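Local coordinates for pullulanase (Bacillus acidopullulyticus, PDB 2WAN), which hydrolyses alpha-1,6-glucosidic linkages in pullulan and probably the branch points of starch-derived glucans, at residues Thr156-Ala161 with Asn272-Thr277; Leu135-Ser140 with Ser265-Gln270. One frame throughout, in Å; residues are numbered along the deposited sequence.

Contact 1: residues Thr156-Ala161 with Asn272-Thr277; sequences TSAVSA and NLVQLT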
ATOM      1  N   THR A 156     -11.267 -37.786 -10.350  1.00 35.71           N
ATOM      2  CA  THR A 156     -12.587 -38.253  -9.909  1.00 35.56           C
ATOM      3  C   THR A 156     -13.752 -37.355 -10.348  1.00 36.93           C
ATOM      4  O   THR A 156     -14.917 -37.771 -10.303  1.00 35.09           O
ATOM      5  CB  THR A 156     -12.647 -38.433  -8.375  1.00 36.26           C
ATOM      6  OG1 THR A 156     -12.480 -37.166  -7.723  1.00 36.09           O
ATOM      7  CG2 THR A 156     -11.567 -39.404  -7.902  1.00 37.43           C
ATOM      8  N   SER A 157     -13.425 -36.133 -10.769  1.00 35.90           N
ATOM      9  CA  SER A 157     -14.420 -35.123 -11.124  1.00 36.40           C
ATOM     10  C   SER A 157     -13.777 -34.016 -11.949  1.00 35.53           C
ATOM     11  O   SER A 157     -12.625 -33.634 -11.710  1.00 35.22           O
ATOM     12  CB  SER A 157     -15.062 -34.532  -9.864  1.00 36.48           C
ATOM     13  OG  SER A 157     -15.884 -33.420 -10.183  1.00 42.57           O
ATOM     14  N   ALA A 158     -14.520 -33.519 -12.933  1.00 34.33           N
ATOM     15  CA  ALA A 158     -14.062 -32.418 -13.769  1.00 33.24           C
ATOM     16  C   ALA A 158     -15.210 -31.441 -14.007  1.00 34.63           C
ATOM     17  O   ALA A 158     -16.187 -31.771 -14.690  1.00 34.35           O
ATOM     18  CB  ALA A 158     -13.509 -32.936 -15.089  1.00 33.85           C
ATOM     19  N   VAL A 159     -15.099 -30.250 -13.422  1.00 32.39           N
ATOM     20  CA  VAL A 159     -16.122 -29.210 -13.572  1.00 30.35           C
ATOM     21  C   VAL A 159     -15.508 -27.944 -14.167  1.00 30.86           C
ATOM     22  O   VAL A 159     -14.281 -27.792 -14.178  1.00 30.83           O
ATOM     23  CB  VAL A 159     -16.858 -28.905 -12.232  1.00 30.31           C
ATOM     24  CG1 VAL A 159     -17.443 -30.179 -11.625  1.00 29.48           C
ATOM     25  CG2 VAL A 159     -15.933 -28.187 -11.224  1.00 27.24           C
ATOM     26  N   SER A 160     -16.348 -27.050 -14.686  1.00 28.71           N
ATOM     27  CA  SER A 160     -15.858 -25.750 -15.144  1.00 29.11           C
ATOM     28  C   SER A 160     -15.531 -24.866 -13.947  1.00 27.55           C
ATOM     29  O   SER A 160     -16.271 -24.844 -12.960  1.00 26.94           O
ATOM     30  CB  SER A 160     -16.880 -25.027 -16.012  1.00 27.03           C
ATOM     31  OG  SER A 160     -16.336 -23.800 -16.490  1.00 29.35           O
ATOM     32  N   ALA A 161     -14.429 -24.129 -14.057  1.00 29.43           N
ATOM     33  CA  ALA A 161     -13.987 -23.239 -12.985  1.00 30.50           C
ATOM     34  C   ALA A 161     -14.543 -21.824 -13.167  1.00 32.77           C
ATOM     35  O   ALA A 161     -14.443 -20.984 -12.258  1.00 32.07           O
ATOM     36  CB  ALA A 161     -12.462 -23.215 -12.911  1.00 30.66           C
ATOM     37  N   ASN A 272     -12.996 -23.674 -21.157  1.00 30.97           N
ATOM     38  CA  ASN A 272     -11.565 -23.762 -21.426  1.00 28.77           C
ATOM     39  C   ASN A 272     -10.763 -23.682 -20.121  1.00 29.35           C
ATOM     40  O   ASN A 272      -9.546 -23.495 -20.137  1.00 28.88           O
ATOM     41  CB  ASN A 272     -11.118 -22.680 -22.419  1.00 29.94           C
ATOM     42  CG  ASN A 272     -11.274 -21.263 -21.871  1.00 25.24           C
ATOM     43  OD1 ASN A 272     -11.810 -21.051 -20.784  1.00 32.74           O
ATOM     44  ND2 ASN A 272     -10.806 -20.288 -22.635  1.00 31.04           N
ATOM     45  N   LEU A 273     -11.475 -23.815 -19.005  1.00 27.82           N
ATOM     46  CA  LEU A 273     -10.894 -23.704 -17.663  1.00 27.62           C
ATOM     47  C   LEU A 273     -11.594 -24.670 -16.730  1.00 26.68           C
ATOM     48  O   LEU A 273     -12.765 -24.479 -16.372  1.00 27.19           O
ATOM     49  CB  LEU A 273     -11.020 -22.268 -17.138  1.00 27.21           C
ATOM     50  CG  LEU A 273     -10.286 -21.908 -15.839  1.00 27.46           C
ATOM     51  CD1 LEU A 273      -8.779 -22.077 -16.004  1.00 26.15           C
ATOM     52  CD2 LEU A 273     -10.637 -20.473 -15.463  1.00 24.92           C
ATOM     53  N   VAL A 274     -10.858 -25.700 -16.316  1.00 26.88           N
ATOM     54  CA  VAL A 274     -11.435 -26.824 -15.601  1.00 29.24           C
ATOM     55  C   VAL A 274     -10.874 -26.964 -14.190  1.00 28.94           C
ATOM     56  O   VAL A 274      -9.672 -26.793 -13.969  1.00 29.87           O
ATOM     57  CB  VAL A 274     -11.190 -28.157 -16.375  1.00 30.10           C
ATOM     58  CG1 VAL A 274     -11.920 -29.313 -15.707  1.00 32.54           C
ATOM     59  CG2 VAL A 274     -11.621 -28.025 -17.830  1.00 29.63           C
ATOM     60  N   GLN A 275     -11.755 -27.275 -13.247  1.00 29.05           N
ATOM     61  CA  GLN A 275     -11.365 -27.633 -11.893  1.00 29.16           C
ATOM     62  C   GLN A 275     -11.464 -29.150 -11.712  1.00 29.96           C
ATOM     63  O   GLN A 275     -12.557 -29.718 -11.794  1.00 31.12           O
ATOM     64  CB  GLN A 275     -12.251 -26.926 -10.870  1.00 30.82           C
ATOM     65  CG  GLN A 275     -11.907 -27.268  -9.428  1.00 35.09           C
ATOM     66  CD  GLN A 275     -12.880 -26.682  -8.424  1.00 38.04           C
ATOM     67  OE1 GLN A 275     -13.201 -27.314  -7.422  1.00 41.68           O
ATOM     68  NE2 GLN A 275     -13.350 -25.469  -8.685  1.00 44.00           N
ATOM     69  N   LEU A 276     -10.318 -29.786 -11.460  1.00 28.70           N
ATOM     70  CA  LEU A 276     -10.221 -31.246 -11.325  1.00 29.13           C
ATOM     71  C   LEU A 276     -10.081 -31.690  -9.877  1.00 30.26           C
ATOM     72  O   LEU A 276      -9.312 -31.107  -9.107  1.00 30.62           O
ATOM     73  CB  LEU A 276      -9.035 -31.782 -12.147  1.00 28.20           C
ATOM     74  CG  LEU A 276      -8.990 -31.401 -13.629  1.00 28.82           C
ATOM     75  CD1 LEU A 276      -7.642 -31.724 -14.271  1.00 26.18           C
ATOM     76  CD2 LEU A 276     -10.125 -32.079 -14.397  1.00 23.04           C
ATOM     77  N   THR A 277     -10.833 -32.720  -9.505  1.00 30.29           N
ATOM     78  CA  THR A 277     -10.692 -33.331  -8.189  1.00 30.23           C
ATOM     79  C   THR A 277      -9.910 -34.624  -8.353  1.00 31.33           C
ATOM     80  O   THR A 277     -10.180 -35.407  -9.270  1.00 31.73           O
ATOM     81  CB  THR A 277     -12.053 -33.587  -7.512  1.00 32.08           C
ATOM     82  OG1 THR A 277     -12.756 -32.348  -7.389  1.00 32.20           O
ATOM     83  CG2 THR A 277     -11.877 -34.190  -6.116  1.00 32.57           C
TER
HETATM   84  O   HOH W   1     -13.747 -30.891  -9.843  1.00 36.39           O
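V159 and Q275 face each other as an antiparallel hydrogen-bonded pair: V159 N donates to Q275 O over 3.1 Å with an N-H...O angle of 177°, and Q275 N returns a 2.7 Å bond to V159 O. At S157-T277 only T277 N to S157 O is made; T277 O instead accepts T156 N, one residue earlier, and A161 N closes the far end on L273 O. The strand directions of 156-160 and 273-277 differ by 152°, so the strands are antiparallel.

The T277 side chain shows how its face is built. Its CB sits 3.9 Å from S157 CB. CG2, anti to the backbone N, reaches T156 OG1 at 3.4 Å. OG1 takes the branch beside the backbone N (chi1 -58°) and hydrogen-bonds a water 3.0 Å away. That water donates to Q275 O over 2.6 Å, bridging the two, with a weak link to S157 OG; the carbonyl thus receives both V159 N and the water.

On the other face A158 CB packs against L276 CD2 at 3.6 Å, next to V274 CG1, and F142 of strand 142-146 touches both V274 and L276. Strand 273-278 also bonds through its backbone to strand 124-129, placing it inside the sheet. For this strand pair the chemistry divides by face: methyls meet beside A158, while the other holds a water-bridged S157-T277 end and V159, partly covered by P196 and S266.

Contact 2: residues Leu135-Ser140 with Ser265-Gln270; sequences LADAAS and SSAGVQ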
ATOM      1  N   LEU A 135     -17.593 -30.929 -21.493  1.00 36.38           N
ATOM      2  CA  LEU A 135     -17.328 -31.919 -20.451  1.00 37.20           C
ATOM      3  C   LEU A 135     -18.260 -33.127 -20.533  1.00 38.84           C
ATOM      4  O   LEU A 135     -19.432 -33.001 -20.907  1.00 38.57           O
ATOM      5  CB  LEU A 135     -17.403 -31.283 -19.052  1.00 37.35           C
ATOM      6  CG  LEU A 135     -16.503 -30.068 -18.766  1.00 36.51           C
ATOM      7  CD1 LEU A 135     -16.785 -29.513 -17.386  1.00 34.63           C
ATOM      8  CD2 LEU A 135     -15.024 -30.395 -18.920  1.00 36.83           C
ATOM      9  N   ALA A 136     -17.713 -34.289 -20.182  1.00 39.60           N
ATOM     10  CA  ALA A 136     -18.457 -35.538 -20.102  1.00 41.46           C
ATOM     11  C   ALA A 136     -18.579 -35.955 -18.635  1.00 42.66           C
ATOM     12  O   ALA A 136     -18.403 -35.124 -17.741  1.00 42.70           O
ATOM     13  CB  ALA A 136     -17.751 -36.616 -20.914  1.00 41.60           C
ATOM     14  N   ASP A 137     -18.876 -37.232 -18.393  1.00 43.31           N
ATOM     15  CA  ASP A 137     -18.990 -37.781 -17.039  1.00 44.66           C
ATOM     16  C   ASP A 137     -17.640 -37.851 -16.331  1.00 43.14           C
ATOM     17  O   ASP A 137     -16.591 -37.875 -16.981  1.00 43.27           O
ATOM     18  CB  ASP A 137     -19.597 -39.190 -17.072  1.00 46.18           C
ATOM     19  CG  ASP A 137     -20.982 -39.222 -17.692  1.00 53.55           C
ATOM     20  OD1 ASP A 137     -21.118 -38.845 -18.881  1.00 58.81           O
ATOM     21  OD2 ASP A 137     -21.932 -39.640 -16.992  1.00 58.50           O
ATOM     22  N   ALA A 138     -17.698 -37.886 -14.999  1.00 42.84           N
ATOM     23  CA  ALA A 138     -16.544 -38.133 -14.119  1.00 43.17           C
ATOM     24  C   ALA A 138     -15.261 -37.398 -14.528  1.00 42.15           C
ATOM     25  O   ALA A 138     -15.206 -36.164 -14.471  1.00 42.21           O
ATOM     26  CB  ALA A 138     -16.299 -39.639 -13.965  1.00 43.19           C
ATOM     27  N   ALA A 139     -14.251 -38.158 -14.955  1.00 40.89           N
ATOM     28  CA  ALA A 139     -12.939 -37.618 -15.314  1.00 39.18           C
ATOM     29  C   ALA A 139     -12.939 -36.785 -16.593  1.00 38.89           C
ATOM     30  O   ALA A 139     -12.033 -35.972 -16.810  1.00 37.68           O
ATOM     31  CB  ALA A 139     -11.918 -38.746 -15.421  1.00 39.20           C
ATOM     32  N   SER A 140     -13.943 -37.002 -17.445  1.00 36.68           N
ATOM     33  CA  SER A 140     -14.077 -36.281 -18.713  1.00 36.28           C
ATOM     34  C   SER A 140     -12.781 -36.316 -19.538  1.00 35.88           C
ATOM     35  O   SER A 140     -12.376 -35.315 -20.137  1.00 37.25           O
ATOM     36  CB  SER A 140     -14.583 -34.844 -18.473  1.00 36.49           C
ATOM     37  OG  SER A 140     -14.665 -34.107 -19.682  1.00 34.49           O
ATOM     38  N   SER A 265     -24.044 -33.798 -12.333  1.00 44.34           N
ATOM     39  CA  SER A 265     -22.926 -33.937 -13.254  1.00 38.71           C
ATOM     40  C   SER A 265     -22.770 -32.639 -14.044  1.00 36.66           C
ATOM     41  O   SER A 265     -23.762 -31.958 -14.324  1.00 32.86           O
ATOM     42  CB  SER A 265     -23.166 -35.103 -14.212  1.00 38.17           C
ATOM     43  OG  SER A 265     -22.166 -35.155 -15.213  1.00 34.82           O
ATOM     44  N   SER A 266     -21.528 -32.306 -14.401  1.00 34.24           N
ATOM     45  CA  SER A 266     -21.241 -31.138 -15.241  1.00 32.54           C
ATOM     46  C   SER A 266     -21.139 -31.463 -16.731  1.00 32.14           C
ATOM     47  O   SER A 266     -20.799 -30.599 -17.551  1.00 29.97           O
ATOM     48  CB  SER A 266     -20.004 -30.375 -14.737  1.00 32.78           C
ATOM     49  OG  SER A 266     -20.359 -29.601 -13.606  1.00 28.45           O
ATOM     50  N   ALA A 267     -21.469 -32.707 -17.086  1.00 31.63           N
ATOM     51  CA  ALA A 267     -21.549 -33.106 -18.486  1.00 31.94           C
ATOM     52  C   ALA A 267     -22.406 -32.111 -19.279  1.00 31.71           C
ATOM     53  O   ALA A 267     -23.491 -31.734 -18.838  1.00 32.81           O
ATOM     54  CB  ALA A 267     -22.112 -34.515 -18.600  1.00 30.55           C
ATOM     55  N   GLY A 268     -21.907 -31.680 -20.436  1.00 32.70           N
ATOM     56  CA  GLY A 268     -22.598 -30.673 -21.240  1.00 34.01           C
ATOM     57  C   GLY A 268     -21.992 -29.277 -21.183  1.00 34.67           C
ATOM     58  O   GLY A 268     -21.952 -28.577 -22.196  1.00 34.85           O
ATOM     59  N   VAL A 269     -21.513 -28.874 -20.004  1.00 35.80           N
ATOM     60  CA  VAL A 269     -20.865 -27.561 -19.826  1.00 34.27           C
ATOM     61  C   VAL A 269     -19.670 -27.410 -20.771  1.00 33.44           C
ATOM     62  O   VAL A 269     -18.833 -28.307 -20.877  1.00 33.71           O
ATOM     63  CB  VAL A 269     -20.415 -27.331 -18.343  1.00 34.85           C
ATOM     64  CG1 VAL A 269     -19.757 -25.961 -18.168  1.00 35.96           C
ATOM     65  CG2 VAL A 269     -21.595 -27.471 -17.380  1.00 34.18           C
ATOM     66  N   GLN A 270     -19.611 -26.282 -21.469  1.00 32.79           N
ATOM     67  CA  GLN A 270     -18.486 -25.972 -22.349  1.00 34.09           C
ATOM     68  C   GLN A 270     -17.556 -25.000 -21.624  1.00 33.82           C
ATOM     69  O   GLN A 270     -18.018 -24.034 -21.003  1.00 32.39           O
ATOM     70  CB  GLN A 270     -18.970 -25.384 -23.680  1.00 35.38           C
ATOM     71  CG  GLN A 270     -19.924 -26.313 -24.441  1.00 38.55           C
ATOM     72  CD  GLN A 270     -20.559 -25.650 -25.650  1.00 45.34           C
ATOM     73  OE1 GLN A 270     -19.868 -25.170 -26.550  1.00 43.81           O
ATOM     74  NE2 GLN A 270     -21.891 -25.629 -25.680  1.00 46.35           N
TER
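L135 pairs its backbone with a type II beta turn, S266 to V269, just before its own chain enters a type II' turn, D137 to S140; the contact thus joins two turn-bearing loops. L135 N donates to V269 O over 3.0 Å at an N-H...O angle of 176°, with the donor nearly in line with the carbonyl bond. L135 O in turn accepts G268 N at 2.8 Å and has A267 CA 3.2 Å away as a CA-H...O contact. G268 has a phi of 104°, the positive angle of the third position of the turn, where a CB would crowd the preceding carbonyl O. The side chain of L135 lies over the second loop: CG is 3.6 Å from V269 O, and CD1 approaches V269 CB at 4.3 Å.

A267 CB packs 3.8 Å from A136 C, while A136 N bonds S140 OG in its own loop at 3.1 Å. D137 begins the II' turn and accepts S140 N through its carbonyl; A138, at phi 43°, supplies the positive angle that such a turn needs at its second position. Beyond this point the loop turns back toward strand 152-160, where A139 touches V155 and S140 touches A158. In the second loop, S265 OG accepts A267 N at 3.2 Å, making an ST turn.

Both contacts belong to the same region of the fold, with centres about 9 Å apart, and both are only partly buried. Contact 1 joins neighbouring strands inside a sheet and buries 476 Å² through continuous strand pairing; contact 2 joins irregular loops at its margin, buries 269 Å², and replaces that pairing with loop-to-loop bonding around one buried leucine, its A136-A138 part being exposed. They meet directly: the CD1 methyl of L135 packs 3.6 Å from A158 O. The segments alternate along the chain, so 265-270 leads into 272-277, as 135-140 precedes 156-161, and the two contacts fasten the same pair of chain regions.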